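TIGR00725 family protein (Thermotoga maritima, PDB 1RCU) is of unknown function but belongs to the SLOG superfamily, whose Rossmann-like fold suggests that it may bind a nucleotide-derived ligand. Local coordinates at residues Met70-Arg78 with Ala93-Ala101. Residues are numbered along the deposited sequence; the frame is centred on the assembly and turned at random.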
HETATM    1  N   MSE A  70     -13.095 -13.800  13.714  1.00 33.09           N
HETATM    2  CA  MSE A  70     -12.070 -14.398  12.858  1.00 33.96           C
HETATM    3  C   MSE A  70     -11.478 -15.661  13.483  1.00 33.33           C
HETATM    4  O   MSE A  70     -11.283 -16.665  12.802  1.00 33.23           O
HETATM    5  CB  MSE A  70     -10.944 -13.389  12.565  1.00 35.57           C
HETATM    6  CG  MSE A  70     -11.369 -12.153  11.749  1.00 37.30           C
HETATM    7 SE   MSE A  70     -10.174 -10.594  11.950  1.00 41.06          SE
HETATM    8  CE  MSE A  70     -10.667 -10.102  13.776  1.00 38.60           C
ATOM      9  N   GLU A  71     -11.214 -15.616  14.785  1.00 33.29           N
ATOM     10  CA  GLU A  71     -10.646 -16.754  15.480  1.00 31.40           C
ATOM     11  C   GLU A  71     -11.587 -17.945  15.535  1.00 30.75           C
ATOM     12  O   GLU A  71     -11.186 -19.070  15.266  1.00 31.26           O
ATOM     13  CB  GLU A  71     -10.250 -16.350  16.902  1.00 32.23           C
ATOM     14  CG  GLU A  71      -9.565 -17.459  17.694  1.00 34.54           C
ATOM     15  CD  GLU A  71      -8.958 -16.948  18.986  1.00 36.49           C
ATOM     16  OE1 GLU A  71      -8.189 -15.959  18.923  1.00 35.19           O
ATOM     17  OE2 GLU A  71      -9.246 -17.537  20.055  1.00 37.94           O
ATOM     18  N   LEU A  72     -12.841 -17.684  15.879  1.00 28.93           N
ATOM     19  CA  LEU A  72     -13.850 -18.725  16.004  1.00 28.25           C
ATOM     20  C   LEU A  72     -14.196 -19.404  14.685  1.00 28.35           C
ATOM     21  O   LEU A  72     -14.371 -20.629  14.622  1.00 28.15           O
ATOM     22  CB  LEU A  72     -15.107 -18.131  16.633  1.00 27.95           C
ATOM     23  CG  LEU A  72     -14.852 -17.499  18.009  1.00 27.65           C
ATOM     24  CD1 LEU A  72     -16.092 -16.752  18.459  1.00 28.22           C
ATOM     25  CD2 LEU A  72     -14.457 -18.570  19.026  1.00 25.89           C
ATOM     26  N   VAL A  73     -14.295 -18.612  13.624  1.00 27.18           N
ATOM     27  CA  VAL A  73     -14.595 -19.164  12.321  1.00 26.23           C
ATOM     28  C   VAL A  73     -13.408 -20.041  11.915  1.00 27.47           C
ATOM     29  O   VAL A  73     -13.593 -21.137  11.369  1.00 28.18           O
ATOM     30  CB  VAL A  73     -14.837 -18.044  11.301  1.00 23.42           C
ATOM     31  CG1 VAL A  73     -14.610 -18.552   9.898  1.00 22.69           C
ATOM     32  CG2 VAL A  73     -16.273 -17.536  11.448  1.00 20.78           C
ATOM     33  N   SER A  74     -12.196 -19.580  12.210  1.00 24.85           N
ATOM     34  CA  SER A  74     -11.014 -20.350  11.873  1.00 24.55           C
ATOM     35  C   SER A  74     -10.987 -21.682  12.630  1.00 25.60           C
ATOM     36  O   SER A  74     -10.683 -22.725  12.064  1.00 25.69           O
ATOM     37  CB  SER A  74      -9.780 -19.526  12.186  1.00 20.39           C
ATOM     38  OG  SER A  74      -9.782 -18.337  11.426  1.00 16.04           O
ATOM     39  N   GLN A  75     -11.301 -21.636  13.918  1.00 26.79           N
ATOM     40  CA  GLN A  75     -11.326 -22.848  14.730  1.00 27.80           C
ATOM     41  C   GLN A  75     -12.286 -23.834  14.072  1.00 26.74           C
ATOM     42  O   GLN A  75     -11.996 -25.021  13.936  1.00 25.05           O
ATOM     43  CB  GLN A  75     -11.816 -22.541  16.144  1.00 27.64           C
ATOM     44  CG  GLN A  75     -11.740 -23.707  17.121  1.00 29.42           C
ATOM     45  CD  GLN A  75     -12.437 -23.383  18.432  1.00 32.25           C
ATOM     46  OE1 GLN A  75     -12.127 -22.374  19.075  1.00 32.66           O
ATOM     47  NE2 GLN A  75     -13.377 -24.229  18.835  1.00 33.35           N
ATOM     48  N   GLY A  76     -13.433 -23.321  13.650  1.00 26.84           N
ATOM     49  CA  GLY A  76     -14.427 -24.163  13.015  1.00 26.87           C
ATOM     50  C   GLY A  76     -13.944 -24.794  11.728  1.00 27.63           C
ATOM     51  O   GLY A  76     -14.269 -25.947  11.437  1.00 27.41           O
ATOM     52  N   VAL A  77     -13.165 -24.047  10.955  1.00 27.93           N
ATOM     53  CA  VAL A  77     -12.661 -24.558   9.696  1.00 28.65           C
ATOM     54  C   VAL A  77     -11.633 -25.651   9.959  1.00 30.66           C
ATOM     55  O   VAL A  77     -11.680 -26.725   9.352  1.00 32.24           O
ATOM     56  CB  VAL A  77     -12.011 -23.444   8.853  1.00 28.63           C
ATOM     57  CG1 VAL A  77     -11.401 -24.044   7.604  1.00 27.43           C
ATOM     58  CG2 VAL A  77     -13.043 -22.386   8.482  1.00 26.71           C
ATOM     59  N   ARG A  78     -10.708 -25.385  10.874  1.00 30.77           N
ATOM     60  CA  ARG A  78      -9.669 -26.361  11.196  1.00 31.73           C
ATOM     61  C   ARG A  78     -10.269 -27.602  11.839  1.00 31.84           C
ATOM     62  O   ARG A  78      -9.845 -28.728  11.575  1.00 30.13           O
ATOM     63  CB  ARG A  78      -8.628 -25.763  12.126  1.00 30.81           C
ATOM     64  CG  ARG A  78      -7.850 -24.648  11.492  1.00 34.88           C
ATOM     65  CD  ARG A  78      -7.008 -25.114  10.323  1.00 37.47           C
ATOM     66  NE  ARG A  78      -5.579 -25.078  10.633  1.00 41.29           N
ATOM     67  CZ  ARG A  78      -4.882 -26.127  11.049  1.00 40.37           C
ATOM     68  NH1 ARG A  78      -3.589 -26.015  11.315  1.00 41.47           N
ATOM     69  NH2 ARG A  78      -5.482 -27.293  11.183  1.00 44.51           N
ATOM     70  N   ALA A  93       0.739 -11.530  14.520  1.00 59.21           N
ATOM     71  CA  ALA A  93       0.918 -12.956  14.762  1.00 56.22           C
ATOM     72  C   ALA A  93      -0.193 -13.832  14.200  1.00 53.49           C
ATOM     73  O   ALA A  93       0.066 -14.880  13.603  1.00 51.79           O
ATOM     74  CB  ALA A  93       1.053 -13.190  16.259  1.00 57.64           C
ATOM     75  N   GLY A  94      -1.431 -13.402  14.416  1.00 50.38           N
ATOM     76  CA  GLY A  94      -2.573 -14.156  13.938  1.00 48.32           C
ATOM     77  C   GLY A  94      -3.090 -15.134  14.977  1.00 45.73           C
ATOM     78  O   GLY A  94      -2.363 -15.537  15.882  1.00 46.02           O
ATOM     79  N   ASN A  95      -4.352 -15.522  14.850  1.00 42.96           N
ATOM     80  CA  ASN A  95      -4.929 -16.460  15.794  1.00 40.17           C
ATOM     81  C   ASN A  95      -4.265 -17.819  15.562  1.00 38.45           C
ATOM     82  O   ASN A  95      -3.753 -18.087  14.477  1.00 36.03           O
ATOM     83  CB  ASN A  95      -6.458 -16.507  15.620  1.00 39.99           C
ATOM     84  CG  ASN A  95      -6.891 -17.108  14.292  1.00 40.97           C
ATOM     85  OD1 ASN A  95      -6.649 -18.288  14.026  1.00 42.54           O
ATOM     86  ND2 ASN A  95      -7.537 -16.301  13.455  1.00 39.58           N
ATOM     87  N   PRO A  96      -4.251 -18.690  16.587  1.00 37.35           N
ATOM     88  CA  PRO A  96      -3.629 -20.013  16.474  1.00 36.24           C
ATOM     89  C   PRO A  96      -4.328 -21.106  15.661  1.00 35.40           C
ATOM     90  O   PRO A  96      -4.000 -22.287  15.808  1.00 34.45           O
ATOM     91  CB  PRO A  96      -3.443 -20.422  17.930  1.00 36.06           C
ATOM     92  CG  PRO A  96      -4.662 -19.858  18.568  1.00 36.51           C
ATOM     93  CD  PRO A  96      -4.720 -18.458  17.965  1.00 36.97           C
ATOM     94  N   TYR A  97      -5.264 -20.740  14.794  1.00 34.28           N
ATOM     95  CA  TYR A  97      -5.939 -21.757  13.997  1.00 32.17           C
ATOM     96  C   TYR A  97      -5.694 -21.555  12.517  1.00 30.57           C
ATOM     97  O   TYR A  97      -6.214 -22.301  11.696  1.00 29.91           O
ATOM     98  CB  TYR A  97      -7.433 -21.726  14.261  1.00 34.74           C
ATOM     99  CG  TYR A  97      -7.807 -21.979  15.699  1.00 36.66           C
ATOM    100  CD1 TYR A  97      -7.783 -23.276  16.238  1.00 35.30           C
ATOM    101  CD2 TYR A  97      -8.189 -20.917  16.530  1.00 35.80           C
ATOM    102  CE1 TYR A  97      -8.134 -23.501  17.562  1.00 34.30           C
ATOM    103  CE2 TYR A  97      -8.530 -21.136  17.856  1.00 35.54           C
ATOM    104  CZ  TYR A  97      -8.505 -22.423  18.363  1.00 35.32           C
ATOM    105  OH  TYR A  97      -8.842 -22.619  19.676  1.00 35.92           O
ATOM    106  N   LEU A  98      -4.880 -20.560  12.181  1.00 27.91           N
ATOM    107  CA  LEU A  98      -4.599 -20.267  10.792  1.00 26.80           C
ATOM    108  C   LEU A  98      -3.762 -21.354  10.117  1.00 26.88           C
ATOM    109  O   LEU A  98      -2.727 -21.773  10.639  1.00 28.02           O
ATOM    110  CB  LEU A  98      -3.903 -18.906  10.679  1.00 26.45           C
ATOM    111  CG  LEU A  98      -4.698 -17.677  11.112  1.00 25.31           C
ATOM    112  CD1 LEU A  98      -3.807 -16.450  10.993  1.00 25.69           C
ATOM    113  CD2 LEU A  98      -5.948 -17.527  10.256  1.00 26.57           C
ATOM    114  N   SER A  99      -4.219 -21.825   8.958  1.00 25.84           N
ATOM    115  CA  SER A  99      -3.481 -22.842   8.223  1.00 24.20           C
ATOM    116  C   SER A  99      -2.230 -22.157   7.708  1.00 23.31           C
ATOM    117  O   SER A  99      -1.156 -22.733   7.702  1.00 25.63           O
ATOM    118  CB  SER A  99      -4.295 -23.361   7.038  1.00 24.03           C
ATOM    119  OG  SER A  99      -5.495 -23.975   7.470  1.00 23.91           O
ATOM    120  N   VAL A 100      -2.391 -20.915   7.278  1.00 22.02           N
ATOM    121  CA  VAL A 100      -1.306 -20.099   6.766  1.00 20.91           C
ATOM    122  C   VAL A 100      -1.581 -18.689   7.277  1.00 20.41           C
ATOM    123  O   VAL A 100      -2.722 -18.243   7.230  1.00 19.63           O
ATOM    124  CB  VAL A 100      -1.322 -20.038   5.218  1.00 22.09           C
ATOM    125  CG1 VAL A 100      -0.303 -19.018   4.709  1.00 20.07           C
ATOM    126  CG2 VAL A 100      -1.055 -21.418   4.648  1.00 22.68           C
ATOM    127  N   ALA A 101      -0.548 -18.009   7.769  1.00 19.36           N
ATOM    128  CA  ALA A 101      -0.657 -16.635   8.250  1.00 20.18           C
ATOM    129  C   ALA A 101       0.158 -15.771   7.282  1.00 21.31           C
ATOM    130  O   ALA A 101       1.363 -15.988   7.099  1.00 20.30           O
ATOM    131  CB  ALA A 101      -0.088 -16.512   9.670  1.00 16.82           C
TER
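Y97 lays its ring along helix 68-79, between E71 and Q75. Its CB rests 3.8 Å from CB of S74, and from there the ring runs outward beside Q75, a course set by chi1 of -60°, which puts CG beside the backbone N. CG and CD1 lie against CA of Q75, while on the other flank CD2 and CE2 border E71, whose CG sits in the ring plane, 3.8 Å from CE2 of Y97. CB of Q75 stands over the middle of one face in a CH-pi contact, 3.8 Å from the Y97 ring centroid and only 3° off its normal. Farther out, CE1 and CZ touch CG of Q75, and Y97 OH comes 3.3 Å from OE1 of Q75, whose NE2 is hydrogen-bonded to E79. Replacing this tyrosine with an alanine would probably leave the Q75 methylenes without their aromatic cover and open a gap beside E71. Near the start of the segment, N95 packs against E71: its ND2 passes 3.7 Å from E71 CA and hydrogen-bonds to O of R66, while N95 OD1 accepts from the backbone N of Y97 (2.9 Å) in an Asx turn. S74 OG donates to O of M70 (2.6 Å), which S74 N also reaches, from the opposite face of its plane, and N63 binds the same hydroxyl. The loop entering strand 100-103, shaped by the Asx turn, thus packs through Y97 on the helix that connects parallel strands 60-63 and 84-88, a beta-alpha-beta crossover of a Rossmann-like fold.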